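Local coordinates for polysaccharide biosynthesis protein CapD (Bacillus thuringiensis HD-771, PDB 6BWC) that probably catalyses an early NADP-dependent step in CMP-pseudaminic acid biosynthesis, acting on UDP-N-acetylglucosamine as a member of the short-chain dehydrogenase family, at residues C[194-199]-C[234-239]; C[169-174]-C[200-205]; C[134-139]-C[268-273]. The protein carries 2 engineered substitutions. All coordinates share one frame; numbering follows the deposited sequence.

Contact 1. Residues C[194-199]-C[234-239]. With UD1 (uridine-diphosphate-N-acetylglucosamine), chain O.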
loop_
_atom_site.group_PDB
_atom_site.type_symbol
_atom_site.label_atom_id
_atom_site.label_comp_id
_atom_site.label_asym_id
_atom_site.label_seq_id
_atom_site.Cartn_x
_atom_site.Cartn_y
_atom_site.Cartn_z
ATOM N N THR C 194 17.489 -37.940 14.527
ATOM C CA THR C 194 18.045 -37.347 13.315
ATOM C C THR C 194 19.181 -36.394 13.682
ATOM O O THR C 194 18.962 -35.345 14.289
ATOM C CB THR C 194 16.967 -36.580 12.545
ATOM O OG1 THR C 194 16.112 -37.514 11.878
ATOM C CG2 THR C 194 17.574 -35.661 11.506
ATOM N N VAL C 195 20.387 -36.742 13.260
ATOM C CA VAL C 195 21.589 -36.025 13.645
ATOM C C VAL C 195 22.114 -35.269 12.424
ATOM O O VAL C 195 22.347 -35.857 11.377
ATOM C CB VAL C 195 22.583 -37.032 14.255
ATOM C CG1 VAL C 195 24.021 -36.788 13.819
ATOM C CG2 VAL C 195 22.432 -37.033 15.779
ATOM N N THR C 196 22.259 -33.958 12.552
ATOM C CA THR C 196 22.809 -33.130 11.477
ATOM C C THR C 196 24.307 -33.444 11.354
ATOM O O THR C 196 24.746 -34.024 10.364
ATOM C CB THR C 196 22.580 -31.607 11.728
ATOM O OG1 THR C 196 23.015 -31.246 13.060
ATOM C CG2 THR C 196 21.078 -31.210 11.528
ATOM N N ASP C 197 25.082 -33.112 12.380
ATOM C CA ASP C 197 26.529 -33.233 12.314
ATOM C C ASP C 197 27.049 -33.113 13.746
ATOM O O ASP C 197 27.021 -32.031 14.327
ATOM C CB ASP C 197 27.054 -32.121 11.404
ATOM C CG ASP C 197 28.553 -32.089 11.296
ATOM O OD1 ASP C 197 29.258 -32.457 12.262
ATOM O OD2 ASP C 197 29.026 -31.644 10.225
ATOM N N LEU C 198 27.515 -34.223 14.312
ATOM C CA LEU C 198 27.779 -34.306 15.758
ATOM C C LEU C 198 28.875 -33.363 16.230
ATOM O O LEU C 198 28.864 -32.889 17.367
ATOM C CB LEU C 198 28.109 -35.748 16.167
ATOM C CG LEU C 198 26.949 -36.725 15.967
ATOM C CD1 LEU C 198 27.389 -38.181 16.059
ATOM C CD2 LEU C 198 25.826 -36.415 16.951
ATOM N N SER C 199 29.795 -33.062 15.327
ATOM C CA SER C 199 30.877 -32.105 15.577
ATOM C C SER C 199 30.470 -30.659 15.876
ATOM O O SER C 199 31.318 -29.867 16.279
ATOM C CB SER C 199 31.838 -32.095 14.378
ATOM O OG SER C 199 31.998 -30.784 13.886
ATOM N N ILE C 234 28.123 -26.200 24.424
ATOM C CA ILE C 234 27.651 -27.562 24.415
ATOM C C ILE C 234 28.002 -28.228 23.109
ATOM O O ILE C 234 27.826 -27.649 22.036
ATOM C CB ILE C 234 26.170 -27.626 24.722
ATOM C CG1 ILE C 234 26.024 -27.349 26.225
ATOM C CG2 ILE C 234 25.583 -28.977 24.323
ATOM C CD1 ILE C 234 24.604 -27.205 26.711
ATOM N N SER C 235 28.542 -29.444 23.243
ATOM C CA SER C 235 28.798 -30.321 22.123
ATOM C C SER C 235 27.494 -31.019 21.791
ATOM O O SER C 235 26.714 -31.368 22.682
ATOM C CB SER C 235 29.879 -31.345 22.458
ATOM O OG SER C 235 29.704 -32.539 21.699
ATOM N N LEU C 236 27.259 -31.211 20.503
ATOM C CA LEU C 236 26.067 -31.903 20.048
ATOM C C LEU C 236 26.276 -33.398 20.166
ATOM O O LEU C 236 25.303 -34.148 20.215
ATOM C CB LEU C 236 25.745 -31.524 18.598
ATOM C CG LEU C 236 24.485 -32.136 17.980
ATOM C CD1 LEU C 236 23.266 -31.863 18.852
ATOM C CD2 LEU C 236 24.289 -31.591 16.583
ATOM N N ASN C 237 27.545 -33.826 20.189
ATOM C CA ASN C 237 27.907 -35.237 20.390
ATOM C C ASN C 237 27.409 -35.658 21.770
ATOM O O ASN C 237 26.623 -36.591 21.898
ATOM C CB ASN C 237 29.445 -35.452 20.249
ATOM C CG ASN C 237 29.813 -36.805 19.598
ATOM O OD1 ASN C 237 29.114 -37.828 19.746
ATOM N ND2 ASN C 237 30.927 -36.810 18.872
ATOM N N ASP C 238 27.839 -34.915 22.789
ATOM C CA ASP C 238 27.420 -35.153 24.177
ATOM C C ASP C 238 25.894 -35.092 24.231
ATOM O O ASP C 238 25.253 -35.983 24.817
ATOM C CB ASP C 238 28.040 -34.142 25.183
ATOM C CG ASP C 238 29.590 -34.037 25.092
ATOM O OD1 ASP C 238 30.125 -32.994 25.545
ATOM O OD2 ASP C 238 30.251 -34.969 24.562
ATOM N N LEU C 239 25.313 -34.075 23.586
ATOM C CA LEU C 239 23.862 -33.872 23.631
ATOM C C LEU C 239 23.053 -35.057 23.102
ATOM O O LEU C 239 22.069 -35.480 23.736
ATOM C CB LEU C 239 23.449 -32.609 22.874
ATOM C CG LEU C 239 21.929 -32.322 22.758
ATOM C CD1 LEU C 239 21.195 -32.388 24.096
ATOM C CD2 LEU C 239 21.708 -30.955 22.132
HETATM C "C1'" UD1 O . 18.496 -21.837 17.793
HETATM C "C2'" UD1 O . 17.434 -20.807 17.443
HETATM C "C3'" UD1 O . 18.014 -19.660 16.617
HETATM C "C4'" UD1 O . 19.287 -19.094 17.238
HETATM C "C5'" UD1 O . 20.223 -20.187 17.790
HETATM C "C6'" UD1 O . 21.284 -19.554 18.700
HETATM C "C7'" UD1 O . 15.334 -22.082 17.295
HETATM C "C8'" UD1 O . 14.438 -22.885 16.373
HETATM N "N2'" UD1 O . 16.344 -21.427 16.714
HETATM O "O1'" UD1 O . 19.086 -22.341 16.605
HETATM O "O3'" UD1 O . 17.007 -18.637 16.479
HETATM O "O4'" UD1 O . 19.999 -18.314 16.295
HETATM O "O5'" UD1 O . 19.510 -21.207 18.521
HETATM O "O6'" UD1 O . 22.556 -20.191 18.550
HETATM O "O7'" UD1 O . 15.145 -22.103 18.510
HETATM N N1 UD1 O . 19.925 -30.666 15.002
HETATM C C2 UD1 O . 19.941 -32.073 14.766
HETATM N N3 UD1 O . 18.846 -32.678 14.278
HETATM C C4 UD1 O . 17.721 -31.989 14.001
HETATM C C5 UD1 O . 17.659 -30.637 14.229
HETATM C C6 UD1 O . 18.770 -29.992 14.748
HETATM O O2 UD1 O . 20.956 -32.760 14.984
HETATM O O4 UD1 O . 16.709 -32.555 13.558
HETATM C C1B UD1 O . 21.117 -29.957 15.515
HETATM C C2B UD1 O . 21.488 -28.671 14.775
HETATM O "O2'" UD1 O . 22.336 -28.913 13.660
HETATM C C3B UD1 O . 22.122 -27.801 15.842
HETATM C C4B UD1 O . 21.411 -28.261 17.096
HETATM O O4B UD1 O . 20.841 -29.542 16.830
HETATM O O3B UD1 O . 23.526 -28.009 16.034
HETATM C C5B UD1 O . 20.312 -27.312 17.548
HETATM O O5B UD1 O . 19.238 -27.163 16.606
HETATM P PA UD1 O . 18.023 -26.242 17.110
HETATM O O1A UD1 O . 16.797 -26.361 16.239
HETATM O O2A UD1 O . 17.811 -26.385 18.621
HETATM O O3A UD1 O . 18.593 -24.732 17.160
HETATM P PB UD1 O . 19.649 -23.853 16.303
HETATM O O1B UD1 O . 19.407 -24.059 14.822
HETATM O O2B UD1 O . 21.093 -23.943 16.783
#
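Leu-236 projects from the first turn of helix 236-251 towards the loop 196-199 and carries its branches on to the bound UDP-sugar. Leu-236 CB lies 3.6 Å from Leu-198 O. The first torsion sets CG anti to the backbone N (chi1 -178°). Of the two methyls, Leu-236 CD1 comes 3.9 Å from UD1 O4B, while Leu-236 CD2 rests 3.6 Å from Asp-197 O and also approaches UD1 O3B and Thr-196 OG1. One leucine thus touches both the ribose and the loop. The Leu-198 side chain crosses that of Asn-237 at about a right angle, Leu-198 CB 4.0 Å from the amide carbon Asn-237 CG.

The strand end and the first loop residue bind the uracil. UD1 N3 donates to Thr-194 O (2.7 Å, 165°) and Thr-196 N donates to UD1 O2 (3.0 Å), so one backbone carbonyl and one amide address a donor and an acceptor next to each other on the base, as in a uridine-binding site. Ser-235 is the N-cap of the helix, Ser-235 OG accepting from Asp-238 N at 3.2 Å and, weakly, from Asn-237 N.

Beyond the contact, Val-195 pairs with strand 259-262 and leans on Phe-183 of helix 179-190; Leu-239 touches both that helix and helix 324-333, which also meets Ile-234.

Contact 2. Residues C[169-174]-C[200-205]. With UD1 (uridine-diphosphate-N-acetylglucosamine), chain O.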
loop_
_atom_site.group_PDB
_atom_site.type_symbol
_atom_site.label_atom_id
_atom_site.label_comp_id
_atom_site.label_asym_id
_atom_site.label_seq_id
_atom_site.Cartn_x
_atom_site.Cartn_y
_atom_site.Cartn_z
ATOM N N PHE C 169 20.867 -13.748 22.396
ATOM C CA PHE C 169 20.720 -15.080 22.997
ATOM C C PHE C 169 21.572 -16.140 22.295
ATOM O O PHE C 169 21.945 -15.999 21.116
ATOM C CB PHE C 169 19.252 -15.584 22.890
ATOM C CG PHE C 169 18.205 -14.754 23.607
ATOM C CD1 PHE C 169 16.898 -14.763 23.134
ATOM C CD2 PHE C 169 18.484 -14.009 24.743
ATOM C CE1 PHE C 169 15.894 -14.047 23.769
ATOM C CE2 PHE C 169 17.481 -13.291 25.384
ATOM C CZ PHE C 169 16.184 -13.303 24.890
ATOM N N GLY C 170 21.813 -17.230 23.016
ATOM C CA GLY C 170 22.169 -18.503 22.392
ATOM C C GLY C 170 21.068 -19.504 22.626
ATOM O O GLY C 170 20.044 -19.174 23.193
ATOM N N ASN C 171 21.290 -20.737 22.201
ATOM C CA ASN C 171 20.211 -21.708 22.118
ATOM C C ASN C 171 19.492 -21.803 23.429
ATOM O O ASN C 171 20.088 -22.180 24.408
ATOM C CB ASN C 171 20.724 -23.092 21.710
ATOM C CG ASN C 171 21.316 -23.093 20.324
ATOM O OD1 ASN C 171 22.180 -22.267 20.015
ATOM N ND2 ASN C 171 20.858 -23.999 19.482
ATOM N N VAL C 172 18.212 -21.458 23.439
ATOM C CA VAL C 172 17.420 -21.443 24.672
ATOM C C VAL C 172 16.803 -22.808 24.852
ATOM O O VAL C 172 15.956 -23.204 24.072
ATOM C CB VAL C 172 16.334 -20.355 24.660
ATOM C CG1 VAL C 172 15.681 -20.241 26.037
ATOM C CG2 VAL C 172 16.953 -19.016 24.266
ATOM N N MET C 173 17.206 -23.495 25.919
ATOM C CA MET C 173 16.918 -24.932 26.082
ATOM C C MET C 173 15.441 -25.301 26.336
ATOM O O MET C 173 14.792 -24.796 27.269
ATOM C CB MET C 173 17.759 -25.516 27.200
ATOM C CG MET C 173 19.218 -25.208 27.046
ATOM S SD MET C 173 20.239 -26.319 28.012
ATOM C CE MET C 173 21.474 -25.089 28.446
ATOM N N GLY C 174 14.939 -26.212 25.503
ATOM C CA GLY C 174 13.541 -26.635 25.536
ATOM C C GLY C 174 12.579 -25.709 24.819
ATOM O O GLY C 174 11.377 -26.025 24.738
ATOM N N MET C 200 29.217 -30.292 15.613
ATOM C CA MET C 200 28.736 -28.930 15.866
ATOM C C MET C 200 28.720 -28.636 17.375
ATOM O O MET C 200 28.413 -29.513 18.200
ATOM C CB MET C 200 27.319 -28.730 15.294
ATOM C CG MET C 200 27.195 -28.793 13.781
ATOM S SD MET C 200 25.506 -29.235 13.331
ATOM C CE MET C 200 25.123 -27.851 12.274
ATOM N N SER C 201 29.055 -27.402 17.718
ATOM C CA SER C 201 29.090 -26.946 19.090
ATOM C C SER C 201 28.147 -25.754 19.141
ATOM O O SER C 201 27.880 -25.161 18.097
ATOM C CB SER C 201 30.531 -26.567 19.473
ATOM O OG SER C 201 31.036 -25.471 18.701
ATOM N N ARG C 202 27.634 -25.404 20.322
ATOM C CA ARG C 202 26.657 -24.315 20.453
ATOM C C ARG C 202 26.705 -23.663 21.832
ATOM O O ARG C 202 26.783 -24.375 22.843
ATOM C CB ARG C 202 25.233 -24.865 20.240
ATOM C CG ARG C 202 24.806 -25.232 18.808
ATOM C CD ARG C 202 24.410 -24.008 17.995
ATOM N NE ARG C 202 23.908 -24.365 16.661
ATOM C CZ ARG C 202 24.657 -24.560 15.573
ATOM N NH1 ARG C 202 25.981 -24.447 15.610
ATOM N NH2 ARG C 202 24.075 -24.884 14.428
ATOM N N PHE C 203 26.634 -22.330 21.888
ATOM C CA PHE C 203 26.352 -21.625 23.160
ATOM C C PHE C 203 24.898 -21.869 23.543
ATOM O O PHE C 203 24.021 -21.647 22.718
ATOM C CB PHE C 203 26.559 -20.118 23.027
ATOM C CG PHE C 203 27.990 -19.681 23.093
ATOM C CD1 PHE C 203 28.679 -19.297 21.949
ATOM C CD2 PHE C 203 28.650 -19.624 24.314
ATOM C CE1 PHE C 203 30.000 -18.881 22.022
ATOM C CE2 PHE C 203 29.971 -19.207 24.392
ATOM C CZ PHE C 203 30.641 -18.830 23.248
ATOM N N MET C 204 24.637 -22.310 24.768
ATOM C CA MET C 204 23.272 -22.608 25.224
ATOM C C MET C 204 22.961 -21.998 26.611
ATOM O O MET C 204 23.789 -22.070 27.530
ATOM C CB MET C 204 23.005 -24.132 25.230
ATOM C CG MET C 204 23.353 -24.837 23.912
ATOM S SD MET C 204 22.664 -26.466 23.497
ATOM C CE MET C 204 20.926 -26.248 23.741
ATOM N N MET C 205 21.763 -21.404 26.741
ATOM C CA MET C 205 21.306 -20.735 27.965
ATOM C C MET C 205 19.975 -21.334 28.438
ATOM O O MET C 205 19.274 -21.984 27.674
ATOM C CB MET C 205 21.208 -19.207 27.754
ATOM C CG MET C 205 20.084 -18.728 26.854
ATOM S SD MET C 205 20.278 -17.056 26.159
ATOM C CE MET C 205 20.446 -16.117 27.682
HETATM C "C1'" UD1 O . 18.496 -21.837 17.793
HETATM C "C2'" UD1 O . 17.434 -20.807 17.443
HETATM C "C3'" UD1 O . 18.014 -19.660 16.617
HETATM C "C4'" UD1 O . 19.287 -19.094 17.238
HETATM C "C5'" UD1 O . 20.223 -20.187 17.790
HETATM C "C6'" UD1 O . 21.284 -19.554 18.700
HETATM C "C7'" UD1 O . 15.334 -22.082 17.295
HETATM C "C8'" UD1 O . 14.438 -22.885 16.373
HETATM N "N2'" UD1 O . 16.344 -21.427 16.714
HETATM O "O1'" UD1 O . 19.086 -22.341 16.605
HETATM O "O3'" UD1 O . 17.007 -18.637 16.479
HETATM O "O4'" UD1 O . 19.999 -18.314 16.295
HETATM O "O5'" UD1 O . 19.510 -21.207 18.521
HETATM O "O6'" UD1 O . 22.556 -20.191 18.550
HETATM O "O7'" UD1 O . 15.145 -22.103 18.510
HETATM N N1 UD1 O . 19.925 -30.666 15.002
HETATM C C2 UD1 O . 19.941 -32.073 14.766
HETATM N N3 UD1 O . 18.846 -32.678 14.278
HETATM C C4 UD1 O . 17.721 -31.989 14.001
HETATM C C5 UD1 O . 17.659 -30.637 14.229
HETATM C C6 UD1 O . 18.770 -29.992 14.748
HETATM O O2 UD1 O . 20.956 -32.760 14.984
HETATM O O4 UD1 O . 16.709 -32.555 13.558
HETATM C C1B UD1 O . 21.117 -29.957 15.515
HETATM C C2B UD1 O . 21.488 -28.671 14.775
HETATM O "O2'" UD1 O . 22.336 -28.913 13.660
HETATM C C3B UD1 O . 22.122 -27.801 15.842
HETATM C C4B UD1 O . 21.411 -28.261 17.096
HETATM O O4B UD1 O . 20.841 -29.542 16.830
HETATM O O3B UD1 O . 23.526 -28.009 16.034
HETATM C C5B UD1 O . 20.312 -27.312 17.548
HETATM O O5B UD1 O . 19.238 -27.163 16.606
HETATM P PA UD1 O . 18.023 -26.242 17.110
HETATM O O1A UD1 O . 16.797 -26.361 16.239
HETATM O O2A UD1 O . 17.811 -26.385 18.621
HETATM O O3A UD1 O . 18.593 -24.732 17.160
HETATM P PB UD1 O . 19.649 -23.853 16.303
HETATM O O1B UD1 O . 19.407 -24.059 14.822
HETATM O O2B UD1 O . 21.093 -23.943 16.783
#
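Asn-171 and Arg-202 converge on one phosphate oxygen of the UDP-sugar from two strands of a small mixed sheet, in which 171-172 runs parallel to 201-205, within a Rossmann-type, NADP-binding protein of the short-chain dehydrogenase family. Asn-171 ND2 donates to UD1 O2B at 2.7 Å, and Arg-202 NE donates to the same oxygen, UD1 O2B, at 2.8 Å, from the edge of the guanidinium and in its plane. The positive group would probably offset the charge of the diphosphate. UD1 O3B lies over one guanidinium face, towards the rim. The other branch of the Asn-171 amide, OD1, accepts from UD1 O6' of the hexose, so the two ends of a single amide grip both phosphate and sugar.

The second shell fixes these two side chains. The Arg-202 chain bends about CB-CG (chi2 -79°), which turns CD to within 3.5 Å of Asn-171 OD1, and Arg-202 NH1 is held by Ser-201 O and by Lys-270 O. Asn-171 is set by the strand pairing: Asn-171 N donates to Phe-203 O (2.9 Å), Asn-171 O accepts from Met-205 N (3.0 Å), and Met-173 N continues the ladder to Met-205 O. Val-172 N bonds NADP, which puts the cofactor alongside the same short strand.

Methionines pack on both faces of the pairing. The Met-204 side chain lies against Asn-171 CB and crosses Met-173 at about a right angle. On the face of Val-172, Met-205 reaches back to Phe-169 in an oblique Met-aromatic contact, Met-205 SD 4.7 Å from the ring centroid and also 3.5 Å from Gly-170 N, a weak hydrogen bond.

Contact 3. Residues C[134-139]-C[268-273]. With UD1 (uridine-diphosphate-N-acetylglucosamine), chain O.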
loop_
_atom_site.group_PDB
_atom_site.type_symbol
_atom_site.label_atom_id
_atom_site.label_comp_id
_atom_site.label_asym_id
_atom_site.label_seq_id
_atom_site.Cartn_x
_atom_site.Cartn_y
_atom_site.Cartn_z
ATOM N N SER C 134 28.679 -12.623 11.881
ATOM C CA SER C 134 29.297 -13.276 10.746
ATOM C C SER C 134 28.406 -14.450 10.302
ATOM O O SER C 134 28.834 -15.597 10.339
ATOM C CB SER C 134 30.709 -13.732 11.151
ATOM O OG SER C 134 31.433 -12.669 11.764
ATOM N N PRO C 135 27.140 -14.155 9.916
ATOM C CA PRO C 135 26.157 -15.188 9.612
ATOM C C PRO C 135 26.341 -15.905 8.278
ATOM O O PRO C 135 26.855 -15.338 7.319
ATOM C CB PRO C 135 24.842 -14.411 9.594
ATOM C CG PRO C 135 25.225 -13.036 9.172
ATOM C CD PRO C 135 26.526 -12.806 9.850
ATOM N N THR C 136 25.878 -17.156 8.265
ATOM C CA THR C 136 25.894 -18.071 7.125
ATOM C C THR C 136 24.459 -18.410 6.668
ATOM O O THR C 136 24.248 -19.332 5.853
ATOM C CB THR C 136 26.602 -19.371 7.538
ATOM O OG1 THR C 136 27.578 -19.078 8.529
ATOM C CG2 THR C 136 27.306 -20.026 6.382
ATOM N N ASN C 137 23.473 -17.676 7.197
ATOM C CA ASN C 137 22.084 -17.864 6.795
ATOM C C ASN C 137 21.289 -16.563 6.779
ATOM O O ASN C 137 21.710 -15.513 7.359
ATOM C CB ASN C 137 21.386 -18.907 7.666
ATOM C CG ASN C 137 21.569 -18.653 9.154
ATOM O OD1 ASN C 137 21.145 -17.623 9.678
ATOM N ND2 ASN C 137 22.176 -19.607 9.852
ATOM N N ASN C 138 20.139 -16.655 6.107
ATOM C CA ASN C 138 19.220 -15.537 5.936
ATOM C C ASN C 138 18.699 -15.132 7.287
ATOM O O ASN C 138 18.546 -13.958 7.543
ATOM C CB ASN C 138 18.078 -15.912 4.969
ATOM C CG ASN C 138 17.136 -14.757 4.673
ATOM O OD1 ASN C 138 17.560 -13.655 4.334
ATOM N ND2 ASN C 138 15.856 -15.009 4.782
ATOM N N TYR C 139 18.475 -16.097 8.179
ATOM C CA TYR C 139 17.960 -15.775 9.533
ATOM C C TYR C 139 18.912 -14.817 10.249
ATOM O O TYR C 139 18.516 -13.718 10.656
ATOM C CB TYR C 139 17.694 -17.036 10.369
ATOM C CG TYR C 139 17.433 -16.719 11.819
ATOM C CD1 TYR C 139 16.410 -15.865 12.191
ATOM C CD2 TYR C 139 18.235 -17.248 12.818
ATOM C CE1 TYR C 139 16.193 -15.549 13.514
ATOM C CE2 TYR C 139 18.014 -16.954 14.139
ATOM C CZ TYR C 139 16.996 -16.111 14.494
ATOM O OH TYR C 139 16.797 -15.843 15.852
ATOM N N GLY C 268 22.419 -23.373 5.185
ATOM C CA GLY C 268 22.759 -22.168 5.945
ATOM C C GLY C 268 23.282 -22.388 7.361
ATOM O O GLY C 268 23.847 -21.461 7.937
ATOM N N GLU C 269 23.105 -23.588 7.928
ATOM C CA GLU C 269 23.569 -23.896 9.296
ATOM C C GLU C 269 25.060 -23.595 9.480
ATOM O O GLU C 269 25.865 -23.900 8.616
ATOM C CB GLU C 269 23.313 -25.375 9.676
ATOM C CG GLU C 269 21.882 -25.699 10.093
ATOM C CD GLU C 269 21.724 -27.101 10.695
ATOM O OE1 GLU C 269 21.902 -28.087 9.947
ATOM O OE2 GLU C 269 21.400 -27.227 11.910
ATOM N N LYS C 270 25.389 -23.000 10.623
ATOM C CA LYS C 270 26.760 -22.714 11.063
ATOM C C LYS C 270 27.251 -23.836 11.992
ATOM O O LYS C 270 26.447 -24.493 12.669
ATOM C CB LYS C 270 26.771 -21.383 11.833
ATOM C CG LYS C 270 28.034 -20.547 11.750
ATOM C CD LYS C 270 27.783 -19.216 12.437
ATOM C CE LYS C 270 29.052 -18.421 12.544
ATOM N NZ LYS C 270 28.752 -17.123 13.175
ATOM N N MET C 271 28.571 -24.018 12.040
ATOM C CA MET C 271 29.189 -25.128 12.788
ATOM C C MET C 271 29.289 -24.861 14.273
ATOM O O MET C 271 29.111 -25.762 15.092
ATOM C CB MET C 271 30.591 -25.456 12.237
ATOM C CG MET C 271 30.582 -26.319 10.985
ATOM S SD MET C 271 29.657 -27.849 11.261
ATOM C CE MET C 271 29.318 -28.240 9.568
ATOM N N TYR C 272 29.569 -23.601 14.574
ATOM C CA TYR C 272 29.746 -23.055 15.911
ATOM C C TYR C 272 28.963 -21.755 15.867
ATOM O O TYR C 272 28.473 -21.372 14.800
ATOM C CB TYR C 272 31.226 -22.757 16.170
ATOM C CG TYR C 272 31.831 -21.963 15.052
ATOM C CD1 TYR C 272 31.831 -20.572 15.080
ATOM C CD2 TYR C 272 32.337 -22.609 13.922
ATOM C CE1 TYR C 272 32.342 -19.836 14.025
ATOM C CE2 TYR C 272 32.854 -21.893 12.865
ATOM C CZ TYR C 272 32.851 -20.505 12.916
ATOM O OH TYR C 272 33.375 -19.790 11.857
ATOM N N GLU C 273 28.847 -21.067 16.995
ATOM C CA GLU C 273 28.228 -19.741 17.017
ATOM C C GLU C 273 29.220 -18.792 17.656
ATOM O O GLU C 273 30.318 -19.210 18.001
ATOM C CB GLU C 273 26.885 -19.772 17.749
ATOM C CG GLU C 273 25.779 -20.558 17.027
ATOM C CD GLU C 273 25.209 -19.889 15.770
ATOM O OE1 GLU C 273 25.691 -18.784 15.374
ATOM O OE2 GLU C 273 24.257 -20.472 15.177
HETATM C "C1'" UD1 O . 18.496 -21.837 17.793
HETATM C "C2'" UD1 O . 17.434 -20.807 17.443
HETATM C "C3'" UD1 O . 18.014 -19.660 16.617
HETATM C "C4'" UD1 O . 19.287 -19.094 17.238
HETATM C "C5'" UD1 O . 20.223 -20.187 17.790
HETATM C "C6'" UD1 O . 21.284 -19.554 18.700
HETATM C "C7'" UD1 O . 15.334 -22.082 17.295
HETATM C "C8'" UD1 O . 14.438 -22.885 16.373
HETATM N "N2'" UD1 O . 16.344 -21.427 16.714
HETATM O "O1'" UD1 O . 19.086 -22.341 16.605
HETATM O "O3'" UD1 O . 17.007 -18.637 16.479
HETATM O "O4'" UD1 O . 19.999 -18.314 16.295
HETATM O "O5'" UD1 O . 19.510 -21.207 18.521
HETATM O "O6'" UD1 O . 22.556 -20.191 18.550
HETATM O "O7'" UD1 O . 15.145 -22.103 18.510
HETATM N N1 UD1 O . 19.925 -30.666 15.002
HETATM C C2 UD1 O . 19.941 -32.073 14.766
HETATM N N3 UD1 O . 18.846 -32.678 14.278
HETATM C C4 UD1 O . 17.721 -31.989 14.001
HETATM C C5 UD1 O . 17.659 -30.637 14.229
HETATM C C6 UD1 O . 18.770 -29.992 14.748
HETATM O O2 UD1 O . 20.956 -32.760 14.984
HETATM O O4 UD1 O . 16.709 -32.555 13.558
HETATM C C1B UD1 O . 21.117 -29.957 15.515
HETATM C C2B UD1 O . 21.488 -28.671 14.775
HETATM O "O2'" UD1 O . 22.336 -28.913 13.660
HETATM C C3B UD1 O . 22.122 -27.801 15.842
HETATM C C4B UD1 O . 21.411 -28.261 17.096
HETATM O O4B UD1 O . 20.841 -29.542 16.830
HETATM O O3B UD1 O . 23.526 -28.009 16.034
HETATM C C5B UD1 O . 20.312 -27.312 17.548
HETATM O O5B UD1 O . 19.238 -27.163 16.606
HETATM P PA UD1 O . 18.023 -26.242 17.110
HETATM O O1A UD1 O . 16.797 -26.361 16.239
HETATM O O2A UD1 O . 17.811 -26.385 18.621
HETATM O O3A UD1 O . 18.593 -24.732 17.160
HETATM P PB UD1 O . 19.649 -23.853 16.303
HETATM O O1B UD1 O . 19.407 -24.059 14.822
HETATM O O2B UD1 O . 21.093 -23.943 16.783
#
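Thr-136 lies across the aliphatic part of Lys-270 at about a right angle, Thr-136 OG1 3.6 Å from Lys-270 CG and 3.9 Å from Lys-270 CD. The lysine is extended beyond CG, and its last torsion (chi4 178°) places NZ near the backbone of the other loop. There Lys-270 NZ donates to Ser-134 O at 3.2 Å, standing above the carbonyl plane. NZ also bonds Ile-133 O, its stronger partner, so the buried ammonium has two carbonyl acceptors and a salt bridge to Glu-274, which probably balances its charge.

Next to it, Asn-137 uses both ends of its amide. Asn-137 ND2 donates to Gly-268 O (3.1 Å, 152°), again from above the carbonyl plane, whereas OD1 accepts from Gly-140 N and caps helix 138-156. The residue therefore ties the start of that helix to the 268-273 loop.

Each segment also sends a side chain to the bound UDP-N-acetylglucosamine. Glu-269 OE2 accepts from the ribose hydroxyl UD1 O2' at 2.6 Å, and Tyr-139 turns the edge of its ring to UD1 O4' while its OH is hydrogen-bonded to the NADP ribose at O2D. Pro-135 also packs on Pro-135 of the third subunit. A tyrosine near the start of this helix, between cofactor and hexose, is consistent with the YxxxK motif of short-chain dehydrogenases.

How the contacts relate
The three contacts surround one UDP-N-acetylglucosamine, their centres 12 to 16 Å apart. Contact 1 lies towards the uracil, contact 2 at the diphosphate and hexose, and contact 3 reaches both the ribose and the hexose. Along the chain, contact 3 spans the longest loop and encloses the other two, whose segments alternate. Contacts 1 and 2 share the small sheet of strands 171-172, 201-205 and 233-235, and Ile-234 N probably bonds Arg-202 O there. Contacts 2 and 3 join where Ser-201 N meets Met-271 O. Segments far apart in sequence together line the UDP-N-acetylglucosamine pocket, with contacts 2 and 3 also touching NADP.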